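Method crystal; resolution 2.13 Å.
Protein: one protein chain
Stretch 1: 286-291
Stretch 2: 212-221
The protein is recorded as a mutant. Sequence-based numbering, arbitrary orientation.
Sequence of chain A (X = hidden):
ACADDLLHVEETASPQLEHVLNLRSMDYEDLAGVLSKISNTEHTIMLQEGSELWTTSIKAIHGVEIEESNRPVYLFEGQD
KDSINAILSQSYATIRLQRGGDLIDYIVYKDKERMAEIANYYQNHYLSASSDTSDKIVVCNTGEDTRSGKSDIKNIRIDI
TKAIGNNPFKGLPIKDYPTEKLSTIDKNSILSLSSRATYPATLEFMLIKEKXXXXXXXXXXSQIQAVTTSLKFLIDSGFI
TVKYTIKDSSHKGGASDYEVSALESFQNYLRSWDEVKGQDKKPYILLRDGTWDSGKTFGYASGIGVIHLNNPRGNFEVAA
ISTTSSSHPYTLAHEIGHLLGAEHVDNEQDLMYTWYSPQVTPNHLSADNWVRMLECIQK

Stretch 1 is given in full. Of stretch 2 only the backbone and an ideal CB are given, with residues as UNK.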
# COMPACT_ATOMS: atom_id res chain seq x y z
N LEU A 286 -10.87 6.43 -0.90
CA LEU A 286 -11.65 5.67 0.08
C LEU A 286 -11.15 4.23 0.17
O LEU A 286 -11.02 3.55 -0.86
CB LEU A 286 -13.14 5.68 -0.28
CG LEU A 286 -14.07 4.96 0.70
CD1 LEU A 286 -14.15 5.71 2.02
CD2 LEU A 286 -15.46 4.80 0.09
N LEU A 287 -10.91 3.76 1.39
CA LEU A 287 -10.33 2.44 1.59
C LEU A 287 -11.26 1.48 2.34
O LEU A 287 -11.81 1.81 3.39
CB LEU A 287 -9.01 2.55 2.36
CG LEU A 287 -7.93 3.46 1.75
CD1 LEU A 287 -6.67 3.45 2.62
CD2 LEU A 287 -7.60 2.99 0.35
N ARG A 288 -11.42 0.28 1.79
CA ARG A 288 -12.15 -0.80 2.46
C ARG A 288 -11.39 -2.09 2.27
O ARG A 288 -10.54 -2.19 1.38
CB ARG A 288 -13.56 -0.94 1.90
CG ARG A 288 -13.57 -1.26 0.41
CD ARG A 288 -14.88 -1.88 -0.04
NE ARG A 288 -16.05 -1.11 0.40
CZ ARG A 288 -17.29 -1.38 0.02
NH1 ARG A 288 -17.53 -2.37 -0.82
NH2 ARG A 288 -18.30 -0.64 0.48
N ASP A 289 -11.66 -3.08 3.11
CA ASP A 289 -10.98 -4.36 2.93
C ASP A 289 -11.56 -5.11 1.73
O ASP A 289 -10.83 -5.82 1.04
CB ASP A 289 -11.09 -5.22 4.18
CG ASP A 289 -10.33 -6.51 4.04
OD1 ASP A 289 -10.96 -7.57 3.94
OD2 ASP A 289 -9.09 -6.45 4.00
N GLY A 290 -12.86 -4.94 1.50
CA GLY A 290 -13.56 -5.67 0.46
C GLY A 290 -13.44 -5.07 -0.93
O GLY A 290 -12.47 -4.39 -1.25
N THR A 291 -14.44 -5.35 -1.75
CA THR A 291 -14.43 -4.93 -3.15
C THR A 291 -15.76 -4.31 -3.54
O THR A 291 -16.66 -4.16 -2.70
CB THR A 291 -14.17 -6.11 -4.09
OG1 THR A 291 -15.14 -7.13 -3.83
CG2 THR A 291 -12.77 -6.66 -3.88
N UNK A 212 -16.68 0.93 9.04
CA UNK A 212 -17.01 -0.49 9.01
C UNK A 212 -16.52 -1.15 7.73
O UNK A 212 -16.98 -2.23 7.37
CB UNK A 212 -18.52 -0.69 9.15
N UNK A 213 -15.56 -0.51 7.05
CA UNK A 213 -15.02 -1.05 5.82
C UNK A 213 -14.02 -2.17 6.04
O UNK A 213 -13.72 -2.93 5.11
CB UNK A 213 -14.36 0.07 5.01
N UNK A 214 -13.48 -2.27 7.25
CA UNK A 214 -12.60 -3.37 7.61
C UNK A 214 -11.15 -3.30 7.15
O UNK A 214 -10.40 -4.27 7.33
CB UNK A 214 -13.21 -4.66 7.06
N UNK A 215 -10.73 -2.18 6.56
CA UNK A 215 -9.33 -2.02 6.17
C UNK A 215 -8.41 -2.19 7.38
O UNK A 215 -8.59 -1.51 8.39
CB UNK A 215 -9.11 -0.65 5.52
N UNK A 216 -7.44 -3.09 7.27
CA UNK A 216 -6.51 -3.34 8.37
C UNK A 216 -5.36 -2.34 8.35
O UNK A 216 -4.87 -1.98 7.29
CB UNK A 216 -5.97 -4.77 8.30
N UNK A 217 -4.94 -1.90 9.53
CA UNK A 217 -3.90 -0.87 9.65
C UNK A 217 -2.65 -1.17 8.82
O UNK A 217 -2.21 -0.33 8.04
CB UNK A 217 -3.50 -0.71 11.12
N UNK A 218 -2.10 -2.38 8.96
CA UNK A 218 -0.88 -2.74 8.25
C UNK A 218 -1.11 -2.91 6.75
O UNK A 218 -0.19 -2.73 5.95
CB UNK A 218 -0.30 -4.03 8.83
N UNK A 219 -2.32 -3.29 6.35
CA UNK A 219 -2.65 -3.37 4.93
C UNK A 219 -2.57 -2.00 4.26
O UNK A 219 -2.05 -1.86 3.15
CB UNK A 219 -4.05 -3.96 4.74
N UNK A 220 -3.10 -0.98 4.93
CA UNK A 220 -3.09 0.37 4.38
C UNK A 220 -1.66 0.83 4.11
O UNK A 220 -1.36 1.36 3.04
CB UNK A 220 -3.79 1.34 5.33
N UNK A 221 -0.77 0.64 5.08
CA UNK A 221 0.60 1.10 4.91
C UNK A 221 1.38 0.16 3.99
O UNK A 221 2.34 0.58 3.35
CB UNK A 221 1.30 1.21 6.27

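Position 212 is out of reach. Its phi/psi of 60/20 is left-handed, which suits glycine, asparagine or aspartate. The residue is Asp 212.

At position 213 the ideal CB points toward stretch 1. It would sit 3.4 Å from Arg 288 CB, which is tight, and 3.5 Å from Leu 287 O. Phi is negative, so the backbone alone does not ask for glycine; the close strand favours a very small residue. The residue is Gly 213. Its backbone does the work: Asp 289 N donates to Gly 213 O at 2.9 Å, with a nearly straight angle of 170°. A water also bridges the two stretches, donating to Gly 213 O (2.7 Å) and accepting from Gly 290 N (2.8 Å).

Position 214 has phi 80°, which by itself favours glycine; asparagine or aspartate could follow. The ideal CB points sideways, 3.6 Å from Asp 289 CB. The residue is Gly 214, whose O approaches Asp 289 CB at 3.4 Å.

At position 215 the CB points sideways, 4.2 Å from both Leu 287 O and Arg 288 C. Little space remains over the strand backbone, so alanine, serine or cysteine would suit. The residue is Ser 215. Its OG packs over the peptide, 3.0 Å from Arg 288 C. It is 3.2 Å from Arg 288 N, but the angle is poor and no hydrogen bond forms; OG is bonded elsewhere in the structure. A water accepts from Ser 215 N (3.2 Å) and donates to Leu 287 O (2.8 Å).

Position 216 is the N-cap, where serine, threonine, aspartate or asparagine are common. The residue is Leu 216, which cannot cap with its side chain.

Positions 217 and 218 are out of reach, and many helix-compatible residues would fit. They are Glu 217 and His 218.

Position 219 points toward stretch 1, with space before the carboxylate of Asp 289. A basic or neutral polar residue would be the simple guess. The residue is Asp 219, a like charge. The OD2 atoms of Asp 219 and Asp 289 are 4.2 Å apart, and one water donates to both, at 2.7 Å and 2.6 Å respectively.

At position 220 the ideal CB lies 4.5 Å from Leu 287 CD1. Valine, leucine, isoleucine or methionine would suit. The residue is Ile 220, whose CG2 meets Leu 287 CD1 at 3.7 Å.

Position 221 is out of reach. The residue is Thr 221.

Stretch 2 212-221: DGGSLEHDIT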
# COMPACT_ATOMS: atom_id res chain seq x y z
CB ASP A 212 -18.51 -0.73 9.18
CG ASP A 212 -19.07 -0.10 10.44
OD1 ASP A 212 -18.35 -0.07 11.46
OD2 ASP A 212 -20.23 0.37 10.41
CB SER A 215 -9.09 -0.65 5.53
OG SER A 215 -9.55 -0.63 4.19
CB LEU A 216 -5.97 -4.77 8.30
CG LEU A 216 -7.01 -5.88 8.21
CD1 LEU A 216 -6.33 -7.26 8.20
CD2 LEU A 216 -8.03 -5.78 9.35
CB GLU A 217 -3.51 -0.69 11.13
CG GLU A 217 -4.67 -0.35 12.05
CD GLU A 217 -5.32 -1.59 12.65
OE1 GLU A 217 -5.91 -2.36 11.87
OE2 GLU A 217 -5.22 -1.80 13.88
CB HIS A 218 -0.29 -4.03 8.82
CG HIS A 218 -1.08 -5.24 8.48
ND1 HIS A 218 -2.20 -5.62 9.19
CD2 HIS A 218 -0.94 -6.15 7.48
CE1 HIS A 218 -2.71 -6.72 8.66
NE2 HIS A 218 -1.96 -7.06 7.62
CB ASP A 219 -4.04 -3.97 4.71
CG ASP A 219 -4.05 -5.48 4.78
OD1 ASP A 219 -3.00 -6.10 4.48
OD2 ASP A 219 -5.10 -6.06 5.13
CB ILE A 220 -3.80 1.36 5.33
CG1 ILE A 220 -5.27 0.95 5.48
CG2 ILE A 220 -3.71 2.78 4.79
CD1 ILE A 220 -6.03 1.75 6.53
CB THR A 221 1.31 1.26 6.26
OG1 THR A 221 1.15 0.08 7.04
CG2 THR A 221 0.70 2.47 7.02
O HOH W 1 -15.01 -4.20 3.10
O HOH W 2 -12.17 0.65 5.93
O HOH W 3 -7.37 -4.66 4.68
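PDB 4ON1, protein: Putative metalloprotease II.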